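Local coordinates for protein GphF Dehydratase 1 (Archangium violaceum, PDB 6MBF) that probably dehydrates polyketide chain intermediates in gephyronic acid biosynthesis, and is linked to rearrangement of the resulting olefin as an enoyl-isomerase, at residues H9-R14 and G28-D33; V76-V81 and T125-R130; G90-L95 and A109-S114; L227-I232 and A275-L280. All blocks are in the same frame, centred on the assembly; numbering follows the deposited sequence. Where two conformers were deposited one is given.

Overall arrangement
The four contacts spread across a double-hotdog dehydratase, in series along the chain except that contact 3 is nested within the loop that contact 2 closes. Contacts 1 and 3 are neighbours in the N-terminal hotdog, their centres about 11 Å apart, because strands 23-30 and 93-100 pair directly. Contacts 2 and 4 form a second cluster, with centres about 9 Å apart, linked by the backbone bond of Val76 with Ile232 and, in addition, by the Glu77-Arg231 ion pair. They stand where the pairing of strands 73-81 and 224-234 joins the two hotdogs, contact 4 on the C-terminal side. Contacts 3 and 4 are the most distant pair, about 29 Å between centres.

Contact 1: H9-R14 and G28-D33; sequences HPLLGR and GTVSSD
A backbone-to-backbone contact at Gly13 and Gly28, joined by a small apolar patch, lays the loop 9-14 against the end of strand 23-30 in the N-terminal hotdog. Gly13 CA lies 4.0 Å from Gly28 CA; a CB on either residue would collide with the other's CA, and at Gly13's backbone angles it would also press on the preceding carbonyl oxygen. This close glycine-to-glycine approach lets the loop lie directly on the strand. Val30 turns toward the loop: Val30 CG1, anti to the carbonyl carbon (chi1 -59°), reaches 4.0 Å from Pro10 O and 4.4 Å from Leu11 CD2. No direct hydrogen bond crosses, but a water donates to Thr29 O at 3.2 Å and weakly to Pro10 O, and Arg34 bonds to both carbonyls. The backbone bond from Gly13 N to His9 O closes the turn, and the His9 imidazole braces it: ND1 accepts from Leu12 N at 3.0 Å and from Leu11 N, both donors tilted out of the ring plane, while Pro10 CD lies over one ring face, toward its rim. His9 NE2 bonds to Glu56 on helix 52-65. That helix also meets Leu11 and Leu12, and Val30 packs on Leu95 of strand 93-100.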
loop_
_atom_site.group_PDB
_atom_site.type_symbol
_atom_site.label_atom_id
_atom_site.label_comp_id
_atom_site.label_asym_id
_atom_site.label_seq_id
_atom_site.Cartn_x
_atom_site.Cartn_y
_atom_site.Cartn_z
ATOM N N HIS A 9 9.100 12.596 -7.150
ATOM C CA HIS A 9 8.646 11.486 -6.322
ATOM C C HIS A 9 8.968 10.173 -7.027
ATOM O O HIS A 9 8.806 10.075 -8.250
ATOM C CB HIS A 9 7.138 11.577 -6.061
ATOM C CG HIS A 9 6.609 10.527 -5.127
ATOM N ND1 HIS A 9 6.246 9.265 -5.554
ATOM C CD2 HIS A 9 6.365 10.557 -3.795
ATOM C CE1 HIS A 9 5.804 8.565 -4.524
ATOM N NE2 HIS A 9 5.869 9.323 -3.443
ATOM N N PRO A 10 9.421 9.141 -6.306
ATOM C CA PRO A 10 9.906 7.924 -6.987
ATOM C C PRO A 10 8.829 7.162 -7.742
ATOM O O PRO A 10 9.170 6.330 -8.595
ATOM C CB PRO A 10 10.469 7.071 -5.837
ATOM C CG PRO A 10 10.627 8.003 -4.682
ATOM C CD PRO A 10 9.559 9.048 -4.845
ATOM N N LEU A 11 7.553 7.400 -7.448
ATOM C CA LEU A 11 6.447 6.742 -8.136
ATOM C C LEU A 11 5.586 7.701 -8.946
ATOM O O LEU A 11 5.180 7.369 -10.069
ATOM C CB LEU A 11 5.577 6.011 -7.104
ATOM C CG LEU A 11 6.288 4.900 -6.334
ATOM C CD1 LEU A 11 5.454 4.525 -5.121
ATOM C CD2 LEU A 11 6.505 3.696 -7.240
ATOM N N LEU A 12 5.300 8.888 -8.399
ATOM C CA LEU A 12 4.528 9.900 -9.114
ATOM C C LEU A 12 5.274 10.425 -10.332
ATOM O O LEU A 12 4.656 10.783 -11.344
ATOM C CB LEU A 12 4.218 11.075 -8.186
ATOM C CG LEU A 12 2.899 11.180 -7.441
ATOM C CD1 LEU A 12 2.807 12.582 -6.855
ATOM C CD2 LEU A 12 1.728 10.895 -8.355
ATOM N N GLY A 13 6.591 10.526 -10.237
ATOM C CA GLY A 13 7.353 11.187 -11.285
ATOM C C GLY A 13 7.276 12.687 -11.103
ATOM O O GLY A 13 7.422 13.196 -9.987
ATOM N N ARG A 14 7.017 13.403 -12.192
ATOM C CA ARG A 14 6.981 14.857 -12.170
ATOM C C ARG A 14 5.609 15.353 -12.606
ATOM O O ARG A 14 4.923 14.711 -13.412
ATOM C CB ARG A 14 8.060 15.451 -13.086
ATOM C CG ARG A 14 8.000 14.931 -14.512
ATOM C CD ARG A 14 9.089 15.543 -15.380
ATOM N NE ARG A 14 8.851 16.966 -15.593
ATOM C CZ ARG A 14 8.260 17.469 -16.672
ATOM N NH1 ARG A 14 7.861 16.669 -17.653
ATOM N NH2 ARG A 14 8.076 18.779 -16.769
ATOM N N GLY A 28 5.656 9.479 -14.833
ATOM C CA GLY A 28 7.017 9.036 -14.626
ATOM C C GLY A 28 7.184 7.671 -15.249
ATOM O O GLY A 28 6.273 7.137 -15.886
ATOM N N THR A 29 8.376 7.117 -15.062
ATOM C CA THR A 29 8.714 5.782 -15.519
ATOM C C THR A 29 9.218 4.971 -14.338
ATOM O O THR A 29 10.015 5.463 -13.535
ATOM C CB THR A 29 9.781 5.831 -16.620
ATOM O OG1 THR A 29 9.259 6.525 -17.761
ATOM C CG2 THR A 29 10.195 4.434 -17.028
ATOM N N VAL A 30 8.743 3.730 -14.225
ATOM C CA VAL A 30 9.234 2.806 -13.211
ATOM C C VAL A 30 9.624 1.499 -13.893
ATOM O O VAL A 30 9.268 1.238 -15.042
ATOM C CB VAL A 30 8.189 2.539 -12.103
ATOM C CG1 VAL A 30 7.796 3.851 -11.396
ATOM C CG2 VAL A 30 6.979 1.834 -12.682
ATOM N N SER A 31 10.368 0.673 -13.162
ATOM C CA SER A 31 10.624 -0.696 -13.583
ATOM C C SER A 31 10.739 -1.559 -12.337
ATOM O O SER A 31 10.782 -1.055 -11.212
ATOM C CB SER A 31 11.905 -0.807 -14.414
ATOM O OG SER A 31 13.027 -0.717 -13.558
ATOM N N SER A 32 10.824 -2.874 -12.552
ATOM C CA SER A 32 11.050 -3.794 -11.444
ATOM C C SER A 32 12.364 -3.505 -10.720
ATOM O O SER A 32 12.555 -3.983 -9.596
ATOM C CB SER A 32 11.010 -5.251 -11.942
ATOM O OG SER A 32 12.094 -5.570 -12.810
ATOM N N ASP A 33 13.274 -2.736 -11.331
ATOM C CA ASP A 33 14.537 -2.377 -10.701
ATOM C C ASP A 33 14.509 -1.032 -9.976
ATOM O O ASP A 33 15.430 -0.754 -9.198
ATOM C CB ASP A 33 15.656 -2.340 -11.749
ATOM C CG ASP A 33 15.839 -3.671 -12.437
ATOM O OD1 ASP A 33 15.812 -4.705 -11.731
ATOM O OD2 ASP A 33 15.998 -3.679 -13.676
HETATM O O HOH W 1 8.789 7.771 -11.739
#

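Contact 2: V76-V81 and T125-R130; sequences VEDVTV and TGRIAR
Arg127 and Asp78 meet through similar first torsions: in each, CG is anti to the carbonyl carbon (chi1 -52° and -71°). From CG the Arg127 chain runs extended to NE, which donates to the anti lone pair of Asp78 OD1 at 2.8 Å in a salt bridge. The bond is bent, and the carboxylate stands 82° from the guanidinium, meeting it at its edge. An alanine in place of Arg127 would probably leave Asp78 OD1 without this mate and take from Glu102 its salt bridge to NH1. Asp78 stands at the corner where a beta bulge shifts the register. Before it, Glu77 and Arg127 form a hydrogen-bonded antiparallel pair, Glu77 N to Arg127 O and Arg127 N to Glu77 O both 2.9 Å; beyond it Thr80 pairs with Thr125, Thr80 N to Thr125 O 3.0 Å. Gly126 faces the corner at Asp78, where a CB would clash with Glu77 O. A water donates to Asp78 O at 2.9 Å and bonds Thr125 OG1, which also pairs with Trp82. On the buried face Val76 CG2 lies 4.4 Å from Ile128 CG2. Helix 52-65 packs over that face, strand 103-109 flanks 125-130, and strand 224-234 borders 76-81.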
loop_
_atom_site.group_PDB
_atom_site.type_symbol
_atom_site.label_atom_id
_atom_site.label_comp_id
_atom_site.label_asym_id
_atom_site.label_seq_id
_atom_site.Cartn_x
_atom_site.Cartn_y
_atom_site.Cartn_z
ATOM N N VAL A 76 -6.942 9.584 1.551
ATOM C CA VAL A 76 -7.384 8.927 0.326
ATOM C C VAL A 76 -8.624 8.117 0.681
ATOM O O VAL A 76 -8.623 7.401 1.684
ATOM C CB VAL A 76 -6.296 8.018 -0.292
ATOM C CG1 VAL A 76 -6.693 7.632 -1.709
ATOM C CG2 VAL A 76 -4.927 8.702 -0.301
ATOM N N GLU A 77 -9.683 8.241 -0.119
ATOM C CA GLU A 77 -10.921 7.515 0.141
ATOM C C GLU A 77 -11.403 6.810 -1.121
ATOM O O GLU A 77 -11.004 7.145 -2.240
ATOM C CB GLU A 77 -12.022 8.455 0.671
ATOM C CG GLU A 77 -11.756 9.003 2.064
ATOM C CD GLU A 77 -12.860 9.926 2.550
ATOM O OE1 GLU A 77 -12.998 10.099 3.781
ATOM O OE2 GLU A 77 -13.589 10.476 1.701
ATOM N N ASP A 78 -12.272 5.812 -0.918
ATOM C CA ASP A 78 -13.004 5.170 -2.015
ATOM C C ASP A 78 -12.056 4.551 -3.033
ATOM O O ASP A 78 -12.248 4.697 -4.242
ATOM C CB ASP A 78 -13.937 6.155 -2.732
ATOM C CG ASP A 78 -15.137 6.554 -1.913
ATOM O OD1 ASP A 78 -15.640 7.679 -2.138
ATOM O OD2 ASP A 78 -15.582 5.757 -1.063
ATOM N N VAL A 79 -11.007 3.885 -2.554
ATOM C CA VAL A 79 -9.993 3.339 -3.452
ATOM C C VAL A 79 -10.469 2.002 -3.995
ATOM O O VAL A 79 -10.885 1.119 -3.236
ATOM C CB VAL A 79 -8.644 3.182 -2.735
ATOM C CG1 VAL A 79 -7.597 2.612 -3.692
ATOM C CG2 VAL A 79 -8.192 4.511 -2.165
ATOM N N THR A 80 -10.389 1.848 -5.312
ATOM C CA THR A 80 -10.621 0.581 -5.989
ATOM C C THR A 80 -9.393 0.250 -6.826
ATOM O O THR A 80 -8.893 1.109 -7.560
ATOM C CB THR A 80 -11.878 0.656 -6.878
ATOM O OG1 THR A 80 -13.045 0.850 -6.061
ATOM C CG2 THR A 80 -12.042 -0.622 -7.706
ATOM N N VAL A 81 -8.905 -0.986 -6.707
ATOM C CA VAL A 81 -7.881 -1.519 -7.604
ATOM C C VAL A 81 -8.583 -2.270 -8.732
ATOM O O VAL A 81 -9.255 -3.277 -8.492
ATOM C CB VAL A 81 -6.905 -2.440 -6.856
ATOM C CG1 VAL A 81 -5.881 -3.039 -7.818
ATOM C CG2 VAL A 81 -6.225 -1.692 -5.722
ATOM N N THR A 125 -8.148 3.874 -8.672
ATOM C CA THR A 125 -8.881 5.137 -8.640
ATOM C C THR A 125 -9.380 5.409 -7.226
ATOM O O THR A 125 -9.528 4.495 -6.410
ATOM C CB THR A 125 -10.082 5.124 -9.587
ATOM O OG1 THR A 125 -11.003 4.111 -9.160
ATOM C CG2 THR A 125 -9.649 4.825 -11.025
ATOM N N GLY A 126 -9.669 6.679 -6.956
ATOM C CA GLY A 126 -10.224 7.060 -5.668
ATOM C C GLY A 126 -10.326 8.568 -5.566
ATOM O O GLY A 126 -10.307 9.274 -6.578
ATOM N N ARG A 127 -10.410 9.052 -4.331
ATOM C CA ARG A 127 -10.533 10.480 -4.062
ATOM C C ARG A 127 -9.471 10.895 -3.058
ATOM O O ARG A 127 -9.019 10.085 -2.248
ATOM C CB ARG A 127 -11.923 10.826 -3.528
ATOM C CG ARG A 127 -13.043 10.297 -4.386
ATOM C CD ARG A 127 -14.376 10.392 -3.660
ATOM N NE ARG A 127 -15.372 9.508 -4.258
ATOM C CZ ARG A 127 -16.101 9.823 -5.323
ATOM N NH1 ARG A 127 -15.941 11.000 -5.911
ATOM N NH2 ARG A 127 -16.985 8.961 -5.802
ATOM N N ILE A 128 -9.048 12.154 -3.133
ATOM C CA ILE A 128 -8.031 12.667 -2.223
ATOM C C ILE A 128 -8.579 13.888 -1.496
ATOM O O ILE A 128 -9.448 14.608 -2.001
ATOM C CB ILE A 128 -6.706 13.012 -2.938
ATOM C CG1 ILE A 128 -6.963 13.855 -4.191
ATOM C CG2 ILE A 128 -5.912 11.732 -3.278
ATOM C CD1 ILE A 128 -5.688 14.386 -4.828
ATOM N N ALA A 129 -8.066 14.109 -0.293
ATOM C CA ALA A 129 -8.473 15.250 0.513
ATOM C C ALA A 129 -7.358 15.561 1.500
ATOM O O ALA A 129 -6.392 14.807 1.645
ATOM C CB ALA A 129 -9.798 14.988 1.231
ATOM N N ARG A 130 -7.513 16.693 2.178
ATOM C CA ARG A 130 -6.544 17.177 3.143
ATOM C C ARG A 130 -7.318 17.915 4.223
ATOM O O ARG A 130 -8.241 18.672 3.915
ATOM C CB ARG A 130 -5.523 18.087 2.458
ATOM C CG ARG A 130 -4.263 18.336 3.231
ATOM C CD ARG A 130 -3.169 18.707 2.259
ATOM N NE ARG A 130 -2.018 19.282 2.932
ATOM C CZ ARG A 130 -0.920 19.672 2.304
ATOM N NH1 ARG A 130 -0.829 19.530 0.987
ATOM N NH2 ARG A 130 0.090 20.189 2.988
HETATM O O HOH W 2 -12.718 4.819 -7.102
#

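Contact 3: G90-L95 and A109-S114; sequences GAPARL and AEPERS
Two backbone hydrogen bonds tie Arg94 to Ala109 as an antiparallel hydrogen-bonded pair at one end of the hairpin strands 93-100 and 103-109. Arg94 N donates to Ala109 O at 2.9 Å, and Ala109 N returns to Arg94 O at 3.0 Å. Past Ala109 the chain leaves the strand and curls in a turn, closed by Arg113 N on Glu110 O, which brings Pro111 and Ser114 back over the Arg94 side chain.

Apolar packing is centred on that arginine. Its chain is bent at chi2 (-58°) and chi3 (-49°), and it crosses Pro111 obliquely: Arg94 CG comes 3.5 Å from Pro111 CA and 3.7 Å from Ser114 CB. CD rests against Pro111 CB and CG. The two proline rings meet more lightly, Pro92 CG to Pro111 CG 4.2 Å.

The edge of the Pro111 ring also makes a van der Waals contact with a carbonyl, Pro111 CD lying 3.3 Å from Pro92 O.

Polar contact across the segments is slight at the arginine's end, where Arg94 NH1 lies 3.5 Å from Ser114 OG, obliquely to the guanidinium. The head turns instead to strand 23-30, with weak hydrogen bonds from NE to Gly28 O and from NH2 to Thr27 OG1. An alanine in place of Arg94 would probably open a gap beside Pro111 and Ser114 and leave Gly28 O and Thr27 OG1 without these weak bonds. Trp120 touches both Arg94 and Ala109. The Arg94-Ala109 pair is the last rung at the open end of an antiparallel beta hairpin, at the surface of the N-terminal hotdog, where the chain leaves strand 103-109 for a loop.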
loop_
_atom_site.group_PDB
_atom_site.type_symbol
_atom_site.label_atom_id
_atom_site.label_comp_id
_atom_site.label_asym_id
_atom_site.label_seq_id
_atom_site.Cartn_x
_atom_site.Cartn_y
_atom_site.Cartn_z
ATOM N N GLY A 90 12.920 -5.700 -15.525
ATOM C CA GLY A 90 13.774 -4.741 -16.192
ATOM C C GLY A 90 13.126 -3.897 -17.273
ATOM O O GLY A 90 13.730 -2.903 -17.694
ATOM N N ALA A 91 11.927 -4.243 -17.739
ATOM C CA ALA A 91 11.283 -3.458 -18.795
ATOM C C ALA A 91 10.548 -2.265 -18.192
ATOM O O ALA A 91 9.682 -2.454 -17.330
ATOM C CB ALA A 91 10.309 -4.313 -19.599
ATOM N N PRO A 92 10.858 -1.041 -18.602
ATOM C CA PRO A 92 10.185 0.125 -18.015
ATOM C C PRO A 92 8.708 0.194 -18.378
ATOM O O PRO A 92 8.264 -0.276 -19.431
ATOM C CB PRO A 92 10.954 1.311 -18.610
ATOM C CG PRO A 92 11.497 0.779 -19.906
ATOM C CD PRO A 92 11.852 -0.660 -19.618
ATOM N N ALA A 93 7.945 0.801 -17.473
ATOM C CA ALA A 93 6.537 1.102 -17.679
ATOM C C ALA A 93 6.292 2.562 -17.339
ATOM O O ALA A 93 6.799 3.063 -16.330
ATOM C CB ALA A 93 5.636 0.217 -16.811
ATOM N N ARG A 94 5.523 3.239 -18.184
ATOM C CA ARG A 94 5.060 4.588 -17.884
ATOM C C ARG A 94 3.948 4.531 -16.844
ATOM O O ARG A 94 3.039 3.709 -16.952
ATOM C CB ARG A 94 4.540 5.272 -19.147
ATOM C CG ARG A 94 5.550 5.395 -20.274
ATOM C CD ARG A 94 6.792 6.153 -19.839
ATOM N NE ARG A 94 6.457 7.406 -19.171
ATOM C CZ ARG A 94 6.242 8.556 -19.800
ATOM N NH1 ARG A 94 6.326 8.618 -21.122
ATOM N NH2 ARG A 94 5.942 9.644 -19.104
ATOM N N LEU A 95 4.028 5.401 -15.840
ATOM C CA LEU A 95 3.002 5.548 -14.815
ATOM C C LEU A 95 2.409 6.944 -14.896
ATOM O O LEU A 95 3.124 7.915 -15.160
ATOM C CB LEU A 95 3.559 5.338 -13.411
ATOM C CG LEU A 95 3.714 3.940 -12.834
ATOM C CD1 LEU A 95 3.952 4.075 -11.341
ATOM C CD2 LEU A 95 2.492 3.088 -13.113
ATOM N N ALA A 109 1.301 2.454 -19.037
ATOM C CA ALA A 109 1.405 2.212 -20.469
ATOM C C ALA A 109 2.807 1.726 -20.811
ATOM O O ALA A 109 3.777 2.037 -20.116
ATOM C CB ALA A 109 1.080 3.478 -21.269
ATOM N N GLU A 110 2.904 0.960 -21.891
ATOM C CA GLU A 110 4.210 0.704 -22.480
ATOM C C GLU A 110 4.792 2.025 -22.968
ATOM O O GLU A 110 4.077 2.812 -23.606
ATOM C CB GLU A 110 4.104 -0.287 -23.639
ATOM C CG GLU A 110 3.730 -1.695 -23.214
ATOM C CD GLU A 110 3.540 -2.630 -24.391
ATOM O OE1 GLU A 110 3.532 -2.143 -25.543
ATOM O OE2 GLU A 110 3.397 -3.851 -24.164
ATOM N N PRO A 111 6.054 2.325 -22.663
ATOM C CA PRO A 111 6.619 3.619 -23.084
ATOM C C PRO A 111 6.537 3.867 -24.580
ATOM O O PRO A 111 6.414 5.025 -25.000
ATOM C CB PRO A 111 8.073 3.530 -22.607
ATOM C CG PRO A 111 8.020 2.603 -21.439
ATOM C CD PRO A 111 6.966 1.581 -21.776
ATOM N N GLU A 112 6.592 2.818 -25.400
ATOM C CA GLU A 112 6.527 2.996 -26.845
ATOM C C GLU A 112 5.137 3.398 -27.315
ATOM O O GLU A 112 4.998 3.927 -28.424
ATOM C CB GLU A 112 6.958 1.713 -27.559
ATOM C CG GLU A 112 8.423 1.333 -27.358
ATOM C CD GLU A 112 8.690 0.646 -26.027
ATOM O OE1 GLU A 112 9.854 0.262 -25.785
ATOM O OE2 GLU A 112 7.742 0.487 -25.223
ATOM N N ARG A 113 4.108 3.161 -26.502
ATOM C CA ARG A 113 2.732 3.441 -26.888
ATOM C C ARG A 113 2.079 4.488 -25.997
ATOM O O ARG A 113 0.851 4.630 -26.019
ATOM C CB ARG A 113 1.899 2.162 -26.857
ATOM C CG ARG A 113 2.528 0.960 -27.522
ATOM C CD ARG A 113 1.490 -0.134 -27.606
ATOM N NE ARG A 113 0.236 0.401 -28.130
ATOM C CZ ARG A 113 -0.965 -0.106 -27.872
ATOM N NH1 ARG A 113 -1.085 -1.169 -27.087
ATOM N NH2 ARG A 113 -2.048 0.456 -28.394
ATOM N N SER A 114 2.864 5.232 -25.218
ATOM C CA SER A 114 2.306 6.077 -24.168
ATOM C C SER A 114 1.661 7.359 -24.689
ATOM O O SER A 114 1.118 8.128 -23.887
ATOM C CB SER A 114 3.393 6.426 -23.148
ATOM O OG SER A 114 4.399 7.233 -23.728
#

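Contact 4: L227-I232 and A275-L280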
loop_
_atom_site.group_PDB
_atom_site.type_symbol
_atom_site.label_atom_id
_atom_site.label_comp_id
_atom_site.label_asym_id
_atom_site.label_seq_id
_atom_site.Cartn_x
_atom_site.Cartn_y
_atom_site.Cartn_z
ATOM N N LEU A 227 -7.929 -5.197 -2.843
ATOM C CA LEU A 227 -8.707 -4.711 -3.973
ATOM C C LEU A 227 -9.375 -3.377 -3.708
ATOM O O LEU A 227 -9.816 -2.726 -4.658
ATOM C CB LEU A 227 -9.789 -5.727 -4.372
ATOM C CG LEU A 227 -9.301 -6.963 -5.133
ATOM C CD1 LEU A 227 -10.452 -7.615 -5.891
ATOM C CD2 LEU A 227 -8.155 -6.602 -6.076
ATOM N N GLY A 228 -9.465 -2.964 -2.454
ATOM C CA GLY A 228 -10.121 -1.707 -2.162
ATOM C C GLY A 228 -9.748 -1.244 -0.777
ATOM O O GLY A 228 -9.184 -1.988 0.026
ATOM N N CYS A 229 -10.073 0.016 -0.516
ATOM C CA CYS A 229 -9.816 0.628 0.781
ATOM C C CYS A 229 -10.798 1.779 0.930
ATOM O O CYS A 229 -10.836 2.661 0.064
ATOM C CB CYS A 229 -8.370 1.116 0.835
ATOM S SG CYS A 229 -7.854 1.849 2.353
ATOM N N ALA A 230 -11.598 1.777 2.004
ATOM C CA ALA A 230 -12.560 2.863 2.185
ATOM C C ALA A 230 -11.858 4.181 2.496
ATOM O O ALA A 230 -12.248 5.233 1.971
ATOM C CB ALA A 230 -13.573 2.517 3.280
ATOM N N ARG A 231 -10.818 4.149 3.329
ATOM C CA ARG A 231 -10.158 5.384 3.731
ATOM C C ARG A 231 -8.778 5.073 4.279
ATOM O O ARG A 231 -8.607 4.106 5.020
ATOM C CB ARG A 231 -10.985 6.116 4.791
ATOM C CG ARG A 231 -10.465 7.469 5.192
ATOM C CD ARG A 231 -11.430 8.075 6.198
ATOM N NE ARG A 231 -10.812 9.154 6.956
ATOM C CZ ARG A 231 -11.035 10.445 6.742
ATOM N NH1 ARG A 231 -11.878 10.836 5.792
ATOM N NH2 ARG A 231 -10.414 11.348 7.487
ATOM N N ILE A 232 -7.798 5.892 3.907
ATOM C CA ILE A 232 -6.514 5.921 4.593
ATOM C C ILE A 232 -6.192 7.375 4.915
ATOM O O ILE A 232 -6.367 8.254 4.067
ATOM C CB ILE A 232 -5.383 5.260 3.775
ATOM C CG1 ILE A 232 -4.056 5.375 4.530
ATOM C CG2 ILE A 232 -5.255 5.883 2.396
ATOM C CD1 ILE A 232 -2.927 4.518 3.952
ATOM N N ALA A 275 -1.184 6.843 11.216
ATOM C CA ALA A 275 -2.032 6.607 10.058
ATOM C C ALA A 275 -3.171 5.686 10.454
ATOM O O ALA A 275 -3.070 4.921 11.412
ATOM C CB ALA A 275 -1.240 6.004 8.889
ATOM N N SER A 276 -4.252 5.746 9.684
ATOM C CA SER A 276 -5.404 4.893 9.938
ATOM C C SER A 276 -5.965 4.393 8.618
ATOM O O SER A 276 -6.098 5.160 7.660
ATOM C CB SER A 276 -6.498 5.631 10.706
ATOM O OG SER A 276 -6.940 6.753 9.966
ATOM N N VAL A 277 -6.319 3.112 8.590
ATOM C CA VAL A 277 -6.814 2.433 7.397
ATOM C C VAL A 277 -8.168 1.829 7.747
ATOM O O VAL A 277 -8.261 1.008 8.667
ATOM C CB VAL A 277 -5.846 1.343 6.900
ATOM C CG1 VAL A 277 -6.448 0.626 5.705
ATOM C CG2 VAL A 277 -4.480 1.941 6.533
ATOM N N ASP A 278 -9.215 2.244 7.038
ATOM C CA ASP A 278 -10.559 1.731 7.269
ATOM C C ASP A 278 -10.973 0.831 6.116
ATOM O O ASP A 278 -10.931 1.246 4.953
ATOM C CB ASP A 278 -11.580 2.866 7.416
ATOM C CG ASP A 278 -11.313 3.735 8.624
ATOM O OD1 ASP A 278 -11.520 4.966 8.533
ATOM O OD2 ASP A 278 -10.881 3.183 9.655
ATOM N N ALA A 279 -11.403 -0.388 6.448
ATOM C CA ALA A 279 -11.990 -1.318 5.490
ATOM C C ALA A 279 -11.050 -1.584 4.309
ATOM O O ALA A 279 -11.393 -1.391 3.140
ATOM C CB ALA A 279 -13.358 -0.809 5.012
ATOM N N LEU A 280 -9.841 -2.027 4.633
ATOM C CA LEU A 280 -9.018 -2.669 3.626
ATOM C C LEU A 280 -9.728 -3.937 3.160
ATOM O O LEU A 280 -10.054 -4.805 3.972
ATOM C CB LEU A 280 -7.647 -2.996 4.212
ATOM C CG LEU A 280 -6.713 -3.805 3.312
ATOM C CD1 LEU A 280 -6.314 -2.998 2.096
ATOM C CD2 LEU A 280 -5.480 -4.272 4.083
#
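Ile232 and Val277 lie side by side on the buried face of an antiparallel pair, pointing the same way, with Ile232 CD1 4.0 Å from Val277 CG2. Val277 CG1, anti to the backbone N (chi1 177°), meets Cys229 SG at 3.8 Å; each methyl of the valine thereby has its own neighbour. The backbone is firm beside them: Asp278 N donates to Arg231 O at 2.8 Å, and Ile232 CA-H approaches Ser276 O. The pairing weakens at the corner of strand 224-234. Ala230 and Arg231 both face Asp278 in a classic beta bulge, and the bonds there, Ala230 N and Arg231 N to Asp278 O and Ala230 N to Ala279 O, are all weak; Ala230 CB and Ala279 CB still touch at 3.8 Å. On the more open face Arg231 runs extended alongside Asp278, their planes 24° apart, but Arg231 NE stays 4.5 Å from Asp278 OD1, short of a salt bridge. Each charge is paired elsewhere, Arg231 with Glu77 and Glu233, Asp278 with Arg265. Strand 73-81 borders 227-232, strand 259-267 borders 275-280, and helix 200-214 packs on the buried face through Leu203 on Ile232 and Phe207 on Leu280.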